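Local coordinates for protein O-ureido-L-serine synthase (Streptomyces lavendulae, PDB 3X44) that joins hydroxyurea to O-acetyl-L-serine with the help of pyridoxal 5'-phosphate, giving O-ureido-L-serine for D-cycloserine biosynthesis, and also makes cysteine from sulfide, at residues S6-I11 against A79-A84; R21-H26 against T272-A277; R168-V173 against G283-A288. The protein carries 1 engineered substitution. All blocks are in the same frame, centred on the assembly; numbering follows the deposited sequence.

Contact 1. Residues S6-I11 against A79-A84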
# COMPACT_ATOMS: atom_id res chain seq x y z
N SER A 6 -10.45 -8.97 -8.80
CA SER A 6 -10.19 -10.40 -8.75
C SER A 6 -9.17 -10.74 -7.68
O SER A 6 -8.33 -9.91 -7.32
CB SER A 6 -9.67 -10.89 -10.11
OG SER A 6 -9.20 -12.23 -10.03
N ILE A 7 -9.24 -11.97 -7.18
CA ILE A 7 -8.31 -12.45 -6.16
C ILE A 7 -6.90 -12.48 -6.75
O ILE A 7 -5.90 -12.36 -6.03
CB ILE A 7 -8.72 -13.87 -5.67
CG1 ILE A 7 -7.78 -14.32 -4.55
CG2 ILE A 7 -8.67 -14.86 -6.83
CD1 ILE A 7 -8.02 -13.60 -3.23
N LEU A 8 -6.81 -12.62 -8.07
CA LEU A 8 -5.51 -12.67 -8.73
C LEU A 8 -4.81 -11.31 -8.71
O LEU A 8 -3.62 -11.21 -9.01
CB LEU A 8 -5.66 -13.14 -10.18
CG LEU A 8 -6.46 -14.42 -10.47
CD1 LEU A 8 -6.32 -14.79 -11.95
CD2 LEU A 8 -5.97 -15.56 -9.58
N ASP A 9 -5.55 -10.26 -8.35
CA ASP A 9 -4.97 -8.92 -8.30
C ASP A 9 -4.22 -8.69 -6.98
O ASP A 9 -3.65 -7.62 -6.76
CB ASP A 9 -6.06 -7.85 -8.48
CG ASP A 9 -6.75 -7.94 -9.83
OD1 ASP A 9 -6.11 -8.39 -10.80
OD2 ASP A 9 -7.95 -7.58 -9.93
N THR A 10 -4.22 -9.70 -6.12
CA THR A 10 -3.53 -9.61 -4.84
C THR A 10 -2.22 -10.38 -4.90
O THR A 10 -1.52 -10.51 -3.90
CB THR A 10 -4.37 -10.19 -3.68
OG1 THR A 10 -4.47 -11.61 -3.82
CG2 THR A 10 -5.77 -9.57 -3.69
N ILE A 11 -1.91 -10.91 -6.07
CA ILE A 11 -0.67 -11.66 -6.24
C ILE A 11 0.54 -10.73 -6.27
O ILE A 11 0.52 -9.67 -6.92
CB ILE A 11 -0.72 -12.51 -7.54
CG1 ILE A 11 -1.62 -13.73 -7.33
CG2 ILE A 11 0.69 -12.94 -7.94
CD1 ILE A 11 -1.90 -14.55 -8.58
N ALA A 79 -3.93 -24.21 -10.40
CA ALA A 79 -5.28 -24.64 -10.09
C ALA A 79 -6.09 -23.41 -9.69
O ALA A 79 -7.20 -23.20 -10.18
CB ALA A 79 -5.27 -25.65 -8.95
N MET A 80 -5.52 -22.60 -8.81
CA MET A 80 -6.16 -21.38 -8.33
C MET A 80 -6.44 -20.38 -9.45
O MET A 80 -7.53 -19.79 -9.52
CB MET A 80 -5.29 -20.72 -7.26
CG MET A 80 -5.97 -19.56 -6.56
SD MET A 80 -4.80 -18.50 -5.71
CE MET A 80 -3.58 -18.16 -6.98
N VAL A 81 -5.46 -20.16 -10.33
CA VAL A 81 -5.64 -19.24 -11.44
C VAL A 81 -6.71 -19.80 -12.38
O VAL A 81 -7.58 -19.07 -12.86
CB VAL A 81 -4.32 -19.06 -12.24
CG1 VAL A 81 -4.60 -18.34 -13.55
CG2 VAL A 81 -3.31 -18.27 -11.41
N ALA A 82 -6.65 -21.10 -12.63
CA ALA A 82 -7.62 -21.75 -13.51
C ALA A 82 -9.04 -21.59 -12.95
O ALA A 82 -9.96 -21.24 -13.69
CB ALA A 82 -7.27 -23.23 -13.67
N ALA A 83 -9.19 -21.82 -11.65
CA ALA A 83 -10.50 -21.70 -11.01
C ALA A 83 -11.01 -20.27 -11.10
O ALA A 83 -12.20 -20.03 -11.27
CB ALA A 83 -10.42 -22.15 -9.55
N ALA A 84 -10.10 -19.31 -10.99
CA ALA A 84 -10.50 -17.91 -11.05
C ALA A 84 -10.77 -17.41 -12.47
O ALA A 84 -11.70 -16.62 -12.69
CB ALA A 84 -9.43 -17.04 -10.41
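Leu8 meets Val81 and Ala84 through aliphatic carbons, so neither ring faces nor ring edges enter this interface. The flat group to note is the carboxylate of Asp9, set back from the helix. Ser6 N comes to Asp9 OD2 from above the carboxylate plane, at 3.1 Å. This bond helps to close the short 3-10 turn 7-10. Ser6 OG in turn accepts from Leu8 N, an ST turn. Ile7 O takes both Thr10 N and Thr10 OG1, the latter at 2.7 Å. The turn thus satisfies several of its own polar atoms and offers hydrocarbon to the helix.

Leu8 has the largest share of the contact. Its CG is anti to the carbonyl carbon (chi1 -50°), and the fork beyond it straddles the methyl of Ala84. The closest pair is Leu8 CD2 with Ala84 CB, 3.9 Å. The same CD2 also lies 4.2 Å from Val81 CG2. Ile7 CG2 adds a looser touch on Ala84 CB at 4.3 Å. The Met80 side chain starts off beside the contact and only its terminal methyl reaches the turn. Chi3 of 51° brings its CE to 4.3 Å from Ile11 CD1, and CE also borders Leu8 CD2.

Helix 73-85 begins at Asn73, a cofactor-binding residue. The Met80 side chain is about 8 Å from that of Ala43, the engineered replacement of the cofactor lysine. Helix 43-56 packs on Val81 through Ala47 and Val51 and on Ile11 through Leu48. Phe89 of strand 88-94 covers Ala82. The second subunit adds Glu258 against Ile7 and Gly259 against Met80.

Contact 2. Residues R21-H26 against T272-A277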
# COMPACT_ATOMS: atom_id res chain seq x y z
N ARG A 21 15.54 -12.21 16.40
CA ARG A 21 16.48 -12.85 17.31
C ARG A 21 17.34 -13.98 16.73
O ARG A 21 18.31 -14.38 17.36
CB ARG A 21 15.74 -13.36 18.55
CG ARG A 21 14.44 -14.09 18.26
CD ARG A 21 13.71 -14.45 19.55
NE ARG A 21 13.11 -13.28 20.20
CZ ARG A 21 11.99 -12.69 19.79
NH1 ARG A 21 11.33 -13.17 18.74
NH2 ARG A 21 11.52 -11.63 20.43
N MET A 22 17.00 -14.48 15.55
CA MET A 22 17.76 -15.58 14.97
C MET A 22 19.10 -15.20 14.34
O MET A 22 20.01 -16.02 14.24
CB MET A 22 16.90 -16.31 13.94
CG MET A 22 15.95 -17.32 14.55
SD MET A 22 14.90 -18.06 13.29
CE MET A 22 16.05 -19.15 12.47
N ALA A 23 19.22 -13.95 13.91
CA ALA A 23 20.45 -13.50 13.27
C ALA A 23 21.56 -13.10 14.23
O ALA A 23 21.30 -12.61 15.33
CB ALA A 23 20.15 -12.33 12.35
N PRO A 24 22.83 -13.33 13.84
CA PRO A 24 23.96 -12.97 14.69
C PRO A 24 23.91 -11.46 14.95
O PRO A 24 23.62 -10.67 14.04
CB PRO A 24 25.19 -13.38 13.87
CG PRO A 24 24.67 -14.39 12.89
CD PRO A 24 23.26 -13.97 12.58
N GLU A 25 24.17 -11.05 16.19
CA GLU A 25 24.11 -9.65 16.60
C GLU A 25 24.68 -8.60 15.65
O GLU A 25 24.07 -7.55 15.45
CB GLU A 25 24.77 -9.48 17.97
CG GLU A 25 24.09 -8.44 18.85
CD GLU A 25 25.07 -7.52 19.56
OE1 GLU A 25 26.16 -8.01 19.95
OE2 GLU A 25 24.76 -6.32 19.73
N HIS A 26 25.85 -8.86 15.07
CA HIS A 26 26.49 -7.90 14.18
C HIS A 26 25.90 -7.83 12.77
O HIS A 26 26.40 -7.09 11.92
CB HIS A 26 27.99 -8.21 14.08
CG HIS A 26 28.30 -9.52 13.44
ND1 HIS A 26 28.02 -10.73 14.04
CD2 HIS A 26 28.86 -9.82 12.24
CE1 HIS A 26 28.40 -11.72 13.24
NE2 HIS A 26 28.91 -11.19 12.14
N THR A 272 21.12 -21.05 5.28
CA THR A 272 22.28 -20.65 4.50
C THR A 272 22.68 -19.22 4.87
O THR A 272 23.85 -18.94 5.11
CB THR A 272 21.98 -20.71 3.00
OG1 THR A 272 21.99 -22.08 2.58
CG2 THR A 272 23.03 -19.93 2.20
N ALA A 273 21.69 -18.33 4.91
CA ALA A 273 21.92 -16.93 5.24
C ALA A 273 22.55 -16.79 6.63
O ALA A 273 23.46 -15.96 6.82
CB ALA A 273 20.61 -16.16 5.19
N LEU A 274 22.07 -17.58 7.58
CA LEU A 274 22.58 -17.53 8.94
C LEU A 274 24.02 -18.02 8.95
O LEU A 274 24.85 -17.53 9.72
CB LEU A 274 21.72 -18.39 9.87
CG LEU A 274 20.36 -17.82 10.27
CD1 LEU A 274 19.56 -18.87 11.04
CD2 LEU A 274 20.55 -16.58 11.13
N SER A 275 24.32 -18.98 8.09
CA SER A 275 25.66 -19.54 7.99
C SER A 275 26.62 -18.47 7.51
O SER A 275 27.73 -18.32 8.04
CB SER A 275 25.67 -20.72 7.02
OG SER A 275 26.99 -21.16 6.78
N ILE A 276 26.21 -17.72 6.50
CA ILE A 276 27.04 -16.66 5.95
C ILE A 276 27.17 -15.52 6.97
O ILE A 276 28.24 -14.92 7.13
CB ILE A 276 26.45 -16.11 4.62
CG1 ILE A 276 26.68 -17.12 3.50
CG2 ILE A 276 27.11 -14.78 4.26
CD1 ILE A 276 25.75 -16.95 2.31
N ALA A 277 26.08 -15.23 7.67
CA ALA A 277 26.07 -14.15 8.66
C ALA A 277 27.05 -14.40 9.80
O ALA A 277 27.65 -13.46 10.33
CB ALA A 277 24.66 -13.98 9.21
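Leu274 reaches out from its helix to Met22, Ala23 and Pro24. Its CG is anti to the carbonyl carbon (chi1 -75°), and the two methyls beyond it have different partners. CD1 meets the tip of Met22, with Leu274 CD1 and Met22 CE 3.8 Å apart. These two side chains cross at about a right angle. The Met22 chain bends at its last torsion (chi3 74°), and this brings CE to the leucine. Leu274 CD2 turns to the backbone instead. It lies close to Met22 O, 3.2 Å away, and 3.8 Å from Ala23 CA.

Pro24 bridges Leu274 and Ala277, one helical turn apart. Its ring approaches Leu274 at a slant, with Pro24 CD 4.0 Å from Leu274 CD2. The same carbon presses more closely on the next turn, Pro24 CD to Ala277 CB being 3.6 Å. Pro24 CG adds a second contact to that methyl at 3.7 Å.

His26 completes the row. Its imidazole tip comes near the C-terminal end of helix 264-278, where His26 NE2 is 3.2 Å from Ala277 O. The carbonyl sits obliquely to the ring. His26 NE2 also makes a weak hydrogen bond to Ala280 O, just after the helix.

Met22 also packs on Thr250 and Leu254 of helix 244-257. The loop therefore lies against two helices, and Glu258 accepts from Arg21 N and Met22 N. The contact with helix 264-278 is mainly apolar and depends on close fit. The weak bond to Ala280 O is consistent with a proton on His26 NE2.

Contact 3. Residues R168-V173 against G283-A288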
# COMPACT_ATOMS: atom_id res chain seq x y z
N ARG A 168 21.45 -0.57 2.79
CA ARG A 168 22.49 -1.58 2.63
C ARG A 168 21.94 -2.99 2.41
O ARG A 168 21.06 -3.45 3.15
CB ARG A 168 23.41 -1.59 3.85
CG ARG A 168 24.39 -2.75 3.87
CD ARG A 168 25.61 -2.44 4.72
NE ARG A 168 26.59 -3.53 4.68
CZ ARG A 168 27.63 -3.62 5.50
NH1 ARG A 168 27.83 -2.69 6.42
NH2 ARG A 168 28.47 -4.65 5.40
N LEU A 169 22.46 -3.67 1.39
CA LEU A 169 22.08 -5.04 1.07
C LEU A 169 23.35 -5.71 0.53
O LEU A 169 23.92 -5.25 -0.47
CB LEU A 169 20.97 -5.09 0.01
CG LEU A 169 20.53 -6.51 -0.39
CD1 LEU A 169 20.02 -7.25 0.84
CD2 LEU A 169 19.45 -6.44 -1.47
N ASP A 170 23.77 -6.78 1.19
CA ASP A 170 24.99 -7.50 0.81
C ASP A 170 24.81 -8.86 0.15
O ASP A 170 25.59 -9.22 -0.73
CB ASP A 170 25.88 -7.66 2.04
CG ASP A 170 26.27 -6.34 2.65
OD1 ASP A 170 27.03 -5.59 1.99
OD2 ASP A 170 25.80 -6.04 3.76
N HIS A 171 23.82 -9.63 0.58
CA HIS A 171 23.59 -10.96 0.01
C HIS A 171 22.11 -11.25 -0.22
O HIS A 171 21.27 -10.88 0.59
CB HIS A 171 24.12 -12.06 0.92
CG HIS A 171 25.46 -11.76 1.52
ND1 HIS A 171 26.63 -12.27 1.00
CD2 HIS A 171 25.81 -11.02 2.60
CE1 HIS A 171 27.64 -11.86 1.74
NE2 HIS A 171 27.17 -11.10 2.71
N PHE A 172 21.83 -11.91 -1.34
CA PHE A 172 20.47 -12.32 -1.69
C PHE A 172 20.52 -13.86 -1.70
O PHE A 172 21.29 -14.46 -2.45
CB PHE A 172 20.09 -11.81 -3.08
CG PHE A 172 18.77 -12.35 -3.58
CD1 PHE A 172 17.58 -12.02 -2.93
CD2 PHE A 172 18.73 -13.20 -4.67
CE1 PHE A 172 16.37 -12.52 -3.37
CE2 PHE A 172 17.51 -13.72 -5.12
CZ PHE A 172 16.33 -13.38 -4.47
N VAL A 173 19.70 -14.49 -0.87
CA VAL A 173 19.74 -15.95 -0.78
C VAL A 173 18.50 -16.67 -1.26
O VAL A 173 17.38 -16.35 -0.86
CB VAL A 173 20.02 -16.40 0.66
CG1 VAL A 173 20.27 -17.89 0.70
CG2 VAL A 173 21.21 -15.63 1.22
N GLY A 283 27.59 -5.26 10.30
CA GLY A 283 26.78 -4.43 9.43
C GLY A 283 26.21 -5.16 8.22
O GLY A 283 25.31 -4.66 7.55
N THR A 284 26.73 -6.35 7.95
CA THR A 284 26.29 -7.15 6.81
C THR A 284 24.78 -7.39 6.82
O THR A 284 24.23 -7.84 7.83
CB THR A 284 27.02 -8.52 6.80
OG1 THR A 284 28.42 -8.31 6.57
CG2 THR A 284 26.46 -9.42 5.71
N VAL A 285 24.13 -7.08 5.71
CA VAL A 285 22.69 -7.27 5.57
C VAL A 285 22.38 -8.36 4.53
O VAL A 285 22.91 -8.32 3.42
CB VAL A 285 21.98 -5.97 5.13
CG1 VAL A 285 20.48 -6.21 5.05
CG2 VAL A 285 22.29 -4.85 6.12
N LEU A 286 21.54 -9.31 4.91
CA LEU A 286 21.18 -10.41 4.02
C LEU A 286 19.68 -10.56 3.86
O LEU A 286 18.92 -10.29 4.78
CB LEU A 286 21.74 -11.72 4.57
CG LEU A 286 23.24 -11.75 4.87
CD1 LEU A 286 23.49 -11.40 6.35
CD2 LEU A 286 23.78 -13.13 4.55
N LEU A 287 19.27 -11.00 2.67
CA LEU A 287 17.86 -11.22 2.35
C LEU A 287 17.66 -12.67 1.91
O LEU A 287 18.34 -13.15 0.99
CB LEU A 287 17.40 -10.29 1.24
CG LEU A 287 15.98 -10.53 0.73
CD1 LEU A 287 14.98 -10.14 1.84
CD2 LEU A 287 15.72 -9.72 -0.53
N ALA A 288 16.71 -13.35 2.55
CA ALA A 288 16.40 -14.74 2.24
C ALA A 288 14.95 -14.92 1.78
O ALA A 288 14.03 -14.33 2.36
CB ALA A 288 16.66 -15.63 3.46
O HOH W 1 29.22 -7.47 4.21
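Asp170 OD2 is gripped by two donors, one from each segment. Val285 N comes to its anti lone pair at 2.8 Å, nearly straight at 170°. Arg168 NE uses the syn lone pair, also at 2.8 Å, in a salt bridge. Val285 O is likewise doubly held, by Asp170 N and His171 N.

The guanidinium of Arg168 lies flat over the Gly283 peptide. Gly283 O sits 3.2 Å above the plane, over its centre. A water joins Arg168 NH2 to Thr284 OG1, which also bonds Pro281 O.

From His171 on, the strands run parallel. Leu287 N bonds His171 O, and Val173 N bonds Leu287 O at 2.7 Å. Their side chains alternate between the faces. His171 and Leu286 lie side by side, with His171 CD2 3.5 Å from Leu286 CG, while Thr284 CG2 sits at the ring edge. On the other face Leu287 CD2 meets the edge of Phe172, 3.8 Å from Phe172 CD1.

Helix 147-164 covers the Phe172 face and helix 264-278 the His171 face. This is the layered alpha/beta core of a fold type II pyridoxal-phosphate enzyme. Strand 171-174 leads into Gly177-Thr181, which bind the cofactor and run into the start of helix 180-192.

Contacts 2 and 3 are neighbours, while contact 1 lies about 32 to 36 Å from them between centres. Contact 1 is buried, wholly apolar across its segments, and takes part in the subunit interface. Contact 2 is partly buried and sets loop 21-26 against helix 264-278. Contact 3 joins central strands by backbone bonds, with a charged, more exposed end. Helix 264-278 also packs on the contact 3 strands, with Ile276 CG2 on Leu286 CD2, and His26 O probably bonds Gly283 N. Contacts 1 and 2 meet only between subunits, where Arg21 NH1 bonds Ala84 O of the second subunit.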